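Protein argonaute (Methanocaldococcus jannaschii, PDB 5G5S) cleaves single-stranded target DNA as an endonuclease programmed by short single-stranded DNA guides, and may thereby defend the archaeon against invading genetic elements. Local coordinates at residues A[570-575]-A[598-603]; A[634-639]-A[680-685]. One frame throughout, in Å; residues are numbered along the deposited sequence.

Both contacts lie in the PIWI domain, whose core is an RNase H-like fold, with centres about 9 Å apart. Contact 1 closes first along the chain, joining the ends of strands 566-571 and 593-600; contact 2 follows, setting the start of strand 636-645 against the segment that leads into helix 684-697. Strands 593-600 and 636-645 are antiparallel neighbours in one mixed sheet, and Arg600 N donates to Lys637 O between them. A hydrogen bond from Arg681 NH2 to Lys601 O adds a side-chain link. The shared sheet and this bond together tie the surroundings of the probable catalytic aspartate of contact 1 to the end, at Asn634, of the region that binds the guide 5'-phosphate.

Contact 1 (A[570-575]-A[598-603]); sequences LRDGFI and SIRKNN
In the RNase H-like core of the PIWI domain, strands 566-571 and 593-600 belong to a beta-alpha-beta unit with helix 577-590 between them, and Asp572 meets Lys601 just past the paired ends. Asp572 is probably an active-site residue that binds manganese, as in related enzymes. The parallel pairing sets Arg571 beside Ser598, and Ile599 N donates to Arg571 O at 2.8 Å in a nearly straight bond (169° at the hydrogen). After Asp572 the two chains diverge. The carboxylate of Asp572, its CG anti to the backbone N (chi1 -158°), reaches across the end of the neighbouring strand. Lys601 NZ forms a salt bridge with OD2 at 2.8 Å, approaching from above the carboxylate plane. The other oxygen, OD1, sits over the centre of one face of the Arg600 guanidinium; no N-H points at it, which leaves an attraction of charges alone. Asp506 and Asp690, probable metal ligands, have side chains about 5 Å from that of Lys601. Leu570 CG packs tightly on Ile599 CD1 (3.5 Å). Phe574 reaches over to the second strand: its ring crosses the side chain of Arg600, the ring plane lies within 10° of the guanidinium plane, and CE2 comes to 3.3 Å from Arg600 NH1.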
loop_
_atom_site.group_PDB
_atom_site.type_symbol
_atom_site.label_atom_id
_atom_site.label_comp_id
_atom_site.label_asym_id
_atom_site.label_seq_id
_atom_site.Cartn_x
_atom_site.Cartn_y
_atom_site.Cartn_z
ATOM N N LEU A 570 0.743 -3.490 -12.693
ATOM C CA LEU A 570 1.204 -3.762 -11.344
ATOM C C LEU A 570 -0.021 -3.747 -10.439
ATOM O O LEU A 570 -0.777 -2.762 -10.413
ATOM C CB LEU A 570 2.181 -2.648 -10.934
ATOM C CG LEU A 570 3.688 -2.764 -11.203
ATOM C CD1 LEU A 570 4.037 -3.526 -12.451
ATOM C CD2 LEU A 570 4.344 -1.414 -11.173
ATOM N N ARG A 571 -0.258 -4.864 -9.741
ATOM C CA ARG A 571 -1.382 -4.955 -8.815
ATOM C C ARG A 571 -1.049 -5.739 -7.545
ATOM O O ARG A 571 -0.158 -6.585 -7.552
ATOM C CB ARG A 571 -2.694 -5.425 -9.498
ATOM C CG ARG A 571 -2.602 -6.697 -10.337
ATOM C CD ARG A 571 -3.917 -7.013 -11.048
ATOM N NE ARG A 571 -4.827 -7.801 -10.212
ATOM C CZ ARG A 571 -6.081 -8.116 -10.534
ATOM N NH1 ARG A 571 -6.605 -7.704 -11.681
ATOM N NH2 ARG A 571 -6.824 -8.836 -9.703
ATOM N N ASP A 572 -1.720 -5.392 -6.446
ATOM C CA ASP A 572 -1.622 -6.077 -5.161
ATOM C C ASP A 572 -2.837 -6.968 -5.174
ATOM O O ASP A 572 -3.859 -6.631 -4.567
ATOM C CB ASP A 572 -1.685 -5.089 -3.985
ATOM C CG ASP A 572 -1.093 -5.614 -2.691
ATOM O OD1 ASP A 572 -1.537 -6.689 -2.224
ATOM O OD2 ASP A 572 -0.195 -4.941 -2.134
ATOM N N GLY A 573 -2.759 -8.025 -5.968
ATOM C CA GLY A 573 -3.850 -8.967 -6.148
ATOM C C GLY A 573 -3.591 -9.989 -7.231
ATOM O O GLY A 573 -2.730 -9.791 -8.096
ATOM N N PHE A 574 -4.339 -11.091 -7.189
ATOM C CA PHE A 574 -4.193 -12.152 -8.175
ATOM C C PHE A 574 -5.290 -12.141 -9.202
ATOM O O PHE A 574 -6.375 -11.612 -8.951
ATOM C CB PHE A 574 -4.012 -13.526 -7.517
ATOM C CG PHE A 574 -2.827 -13.561 -6.584
ATOM C CD1 PHE A 574 -1.528 -13.562 -7.080
ATOM C CD2 PHE A 574 -3.006 -13.543 -5.205
ATOM C CE1 PHE A 574 -0.428 -13.565 -6.212
ATOM C CE2 PHE A 574 -1.906 -13.561 -4.341
ATOM C CZ PHE A 574 -0.626 -13.566 -4.850
ATOM N N ILE A 575 -4.978 -12.662 -10.391
ATOM C CA ILE A 575 -5.910 -12.753 -11.517
ATOM C C ILE A 575 -6.807 -13.952 -11.261
ATOM O O ILE A 575 -6.311 -15.005 -10.857
ATOM C CB ILE A 575 -5.092 -12.848 -12.853
ATOM C CG1 ILE A 575 -4.340 -11.522 -13.185
ATOM C CG2 ILE A 575 -5.880 -13.373 -14.053
ATOM C CD1 ILE A 575 -5.203 -10.254 -13.488
ATOM N N SER A 598 2.120 -9.519 -9.690
ATOM C CA SER A 598 1.515 -9.273 -8.389
ATOM C C SER A 598 2.588 -8.740 -7.437
ATOM O O SER A 598 3.671 -9.316 -7.334
ATOM C CB SER A 598 0.863 -10.544 -7.850
ATOM O OG SER A 598 0.473 -10.408 -6.494
ATOM N N ILE A 599 2.311 -7.597 -6.807
ATOM C CA ILE A 599 3.230 -6.959 -5.869
ATOM C C ILE A 599 2.513 -6.911 -4.537
ATOM O O ILE A 599 1.504 -6.230 -4.406
ATOM C CB ILE A 599 3.721 -5.581 -6.396
ATOM C CG1 ILE A 599 4.602 -5.788 -7.662
ATOM C CG2 ILE A 599 4.474 -4.779 -5.291
ATOM C CD1 ILE A 599 4.841 -4.601 -8.461
ATOM N N ARG A 600 2.985 -7.715 -3.578
ATOM C CA ARG A 600 2.369 -7.804 -2.261
ATOM C C ARG A 600 3.257 -7.257 -1.143
ATOM O O ARG A 600 4.291 -7.839 -0.797
ATOM C CB ARG A 600 1.852 -9.224 -1.990
ATOM C CG ARG A 600 0.784 -9.643 -3.005
ATOM C CD ARG A 600 0.112 -10.940 -2.648
ATOM N NE ARG A 600 -1.005 -10.766 -1.716
ATOM C CZ ARG A 600 -2.263 -10.540 -2.082
ATOM N NH1 ARG A 600 -2.581 -10.433 -3.365
ATOM N NH2 ARG A 600 -3.210 -10.407 -1.165
ATOM N N LYS A 601 2.847 -6.099 -0.605
ATOM C CA LYS A 601 3.521 -5.408 0.496
ATOM C C LYS A 601 3.292 -6.173 1.815
ATOM O O LYS A 601 4.147 -6.174 2.690
ATOM C CB LYS A 601 3.053 -3.924 0.594
ATOM C CG LYS A 601 1.539 -3.739 0.775
ATOM C CD LYS A 601 1.125 -2.270 0.744
ATOM C CE LYS A 601 -0.330 -2.093 0.353
ATOM N NZ LYS A 601 -0.560 -2.342 -1.100
ATOM N N ASN A 602 2.148 -6.850 1.923
ATOM C CA ASN A 602 1.756 -7.630 3.089
ATOM C C ASN A 602 1.984 -9.073 2.732
ATOM O O ASN A 602 1.315 -9.598 1.853
ATOM C CB ASN A 602 0.275 -7.353 3.461
ATOM C CG ASN A 602 -0.039 -5.888 3.712
ATOM O OD1 ASN A 602 0.673 -5.178 4.440
ATOM N ND2 ASN A 602 -1.124 -5.404 3.114
ATOM N N ASN A 603 3.012 -9.675 3.337
ATOM C CA ASN A 603 3.428 -11.048 3.102
ATOM C C ASN A 603 4.119 -11.612 4.349
ATOM O O ASN A 603 4.339 -10.890 5.315
ATOM C CB ASN A 603 4.292 -11.148 1.824
ATOM C CG ASN A 603 5.630 -10.450 1.924
ATOM O OD1 ASN A 603 6.621 -11.046 2.331
ATOM N ND2 ASN A 603 5.684 -9.177 1.562
#

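Contact 2 (A[634-639]-A[680-685])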
loop_
_atom_site.group_PDB
_atom_site.type_symbol
_atom_site.label_atom_id
_atom_site.label_comp_id
_atom_site.label_asym_id
_atom_site.label_seq_id
_atom_site.Cartn_x
_atom_site.Cartn_y
_atom_site.Cartn_z
ATOM N N ASN A 634 10.261 -4.897 6.324
ATOM C CA ASN A 634 9.677 -6.095 5.753
ATOM C C ASN A 634 9.873 -6.123 4.253
ATOM O O ASN A 634 9.742 -5.104 3.589
ATOM C CB ASN A 634 8.182 -6.130 6.040
ATOM C CG ASN A 634 7.875 -6.338 7.499
ATOM O OD1 ASN A 634 8.763 -6.608 8.295
ATOM N ND2 ASN A 634 6.609 -6.218 7.856
ATOM N N PRO A 635 10.190 -7.290 3.710
ATOM C CA PRO A 635 10.343 -7.413 2.252
ATOM C C PRO A 635 8.997 -7.365 1.509
ATOM O O PRO A 635 7.924 -7.514 2.107
ATOM C CB PRO A 635 11.057 -8.758 2.078
ATOM C CG PRO A 635 10.689 -9.529 3.270
ATOM C CD PRO A 635 10.481 -8.565 4.395
ATOM N N VAL A 636 9.078 -7.123 0.198
ATOM C CA VAL A 636 7.948 -7.082 -0.723
ATOM C C VAL A 636 7.989 -8.394 -1.508
ATOM O O VAL A 636 9.056 -8.796 -1.980
ATOM C CB VAL A 636 8.025 -5.845 -1.670
ATOM C CG1 VAL A 636 6.848 -5.816 -2.634
ATOM C CG2 VAL A 636 8.108 -4.536 -0.881
ATOM N N LYS A 637 6.836 -9.064 -1.633
ATOM C CA LYS A 637 6.739 -10.302 -2.402
ATOM C C LYS A 637 6.277 -10.009 -3.834
ATOM O O LYS A 637 5.308 -9.278 -4.037
ATOM C CB LYS A 637 5.794 -11.297 -1.729
ATOM C CG LYS A 637 5.820 -12.687 -2.363
ATOM C CD LYS A 637 4.858 -13.661 -1.690
ATOM C CE LYS A 637 3.409 -13.404 -2.019
ATOM N NZ LYS A 637 2.538 -14.460 -1.442
ATOM N N LEU A 638 6.997 -10.579 -4.816
ATOM C CA LEU A 638 6.696 -10.494 -6.249
ATOM C C LEU A 638 6.228 -11.881 -6.683
ATOM O O LEU A 638 6.855 -12.875 -6.337
ATOM C CB LEU A 638 7.906 -10.025 -7.069
ATOM C CG LEU A 638 8.668 -8.820 -6.516
ATOM C CD1 LEU A 638 9.894 -8.535 -7.347
ATOM C CD2 LEU A 638 7.781 -7.571 -6.417
ATOM N N SER A 639 5.077 -11.959 -7.348
ATOM C CA SER A 639 4.495 -13.247 -7.703
ATOM C C SER A 639 3.761 -13.180 -9.027
ATOM O O SER A 639 3.285 -12.114 -9.428
ATOM C CB SER A 639 3.513 -13.661 -6.605
ATOM O OG SER A 639 2.925 -14.924 -6.849
ATOM N N LEU A 680 10.946 4.597 -2.303
ATOM C CA LEU A 680 9.733 3.937 -1.805
ATOM C C LEU A 680 9.942 2.459 -1.528
ATOM O O LEU A 680 10.879 1.873 -2.050
ATOM C CB LEU A 680 8.563 4.140 -2.785
ATOM C CG LEU A 680 8.171 5.588 -3.098
ATOM C CD1 LEU A 680 7.470 5.689 -4.423
ATOM C CD2 LEU A 680 7.366 6.205 -1.973
ATOM N N ARG A 681 9.072 1.856 -0.709
ATOM C CA ARG A 681 9.103 0.430 -0.427
ATOM C C ARG A 681 8.535 -0.317 -1.661
ATOM O O ARG A 681 9.047 -1.374 -2.066
ATOM C CB ARG A 681 8.254 0.099 0.822
ATOM C CG ARG A 681 8.364 -1.380 1.219
ATOM C CD ARG A 681 7.687 -1.731 2.517
ATOM N NE ARG A 681 7.624 -3.188 2.649
ATOM C CZ ARG A 681 6.513 -3.886 2.866
ATOM N NH1 ARG A 681 5.349 -3.265 3.026
ATOM N NH2 ARG A 681 6.563 -5.207 2.965
ATOM N N ILE A 682 7.461 0.241 -2.240
ATOM C CA ILE A 682 6.808 -0.355 -3.395
ATOM C C ILE A 682 6.894 0.559 -4.619
ATOM O O ILE A 682 6.906 1.769 -4.430
ATOM C CB ILE A 682 5.382 -0.923 -3.091
ATOM C CG1 ILE A 682 4.355 0.170 -2.804
ATOM C CG2 ILE A 682 5.390 -2.046 -2.016
ATOM C CD1 ILE A 682 2.977 -0.250 -3.205
ATOM N N PRO A 683 6.998 0.019 -5.870
ATOM C CA PRO A 683 7.100 0.895 -7.059
ATOM C C PRO A 683 6.099 2.054 -7.106
ATOM O O PRO A 683 4.944 1.858 -6.784
ATOM C CB PRO A 683 6.892 -0.081 -8.222
ATOM C CG PRO A 683 7.374 -1.374 -7.712
ATOM C CD PRO A 683 7.024 -1.410 -6.261
ATOM N N ALA A 684 6.544 3.256 -7.512
ATOM C CA ALA A 684 5.700 4.461 -7.591
ATOM C C ALA A 684 4.318 4.323 -8.305
ATOM O O ALA A 684 3.342 4.804 -7.729
ATOM C CB ALA A 684 6.494 5.654 -8.110
ATOM N N PRO A 685 4.159 3.623 -9.468
ATOM C CA PRO A 685 2.809 3.506 -10.068
ATOM C C PRO A 685 1.742 2.910 -9.137
ATOM O O PRO A 685 0.660 3.501 -8.988
ATOM C CB PRO A 685 3.047 2.648 -11.317
ATOM C CG PRO A 685 4.497 2.837 -11.631
ATOM C CD PRO A 685 5.174 2.969 -10.324
#
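Asn634 and Pro635 turn their carbonyl oxygens to the side chain of Arg681 where the backbone enters strand 636-645, and the two chains stay well separated, with Val636 and Ile682 the nearest pair at 7.3 Å between CA atoms. Arg681 spans the gap. Its CG is anti to the backbone N (chi1 -175°) and the chain runs extended as far as NE, delivering the guanidinium to the two carbonyls. NE donates to Asn634 O at 3.0 Å, and NH2 adds a weak bond to the same oxygen; NH2 also donates to Pro635 O at 2.8 Å. Both acceptors lie near the guanidinium plane at its edge, whereas NE stands above the carbonyl plane of Asn634 and NH2 above that of Pro635. Val636 CG2 lies over one guanidinium face and touches Arg681 CG at 3.8 Å. The same methyl meets Ile682 CG2 at 3.9 Å. Pro683, the N-cap residue of helix 684-697, follows directly. Outside the two segments, NH2 also bonds Lys601 O, and Asn603 ND2 donates to Pro635 O. Asn634 closes the region 627-634 that binds the phosphorylated 5' end of the guide. One cationic group thus gathers backbone oxygens from separate parts of the PIWI domain, and its positive charge would be expected to polarise the carbonyls of Asn634, Pro635 and Lys601.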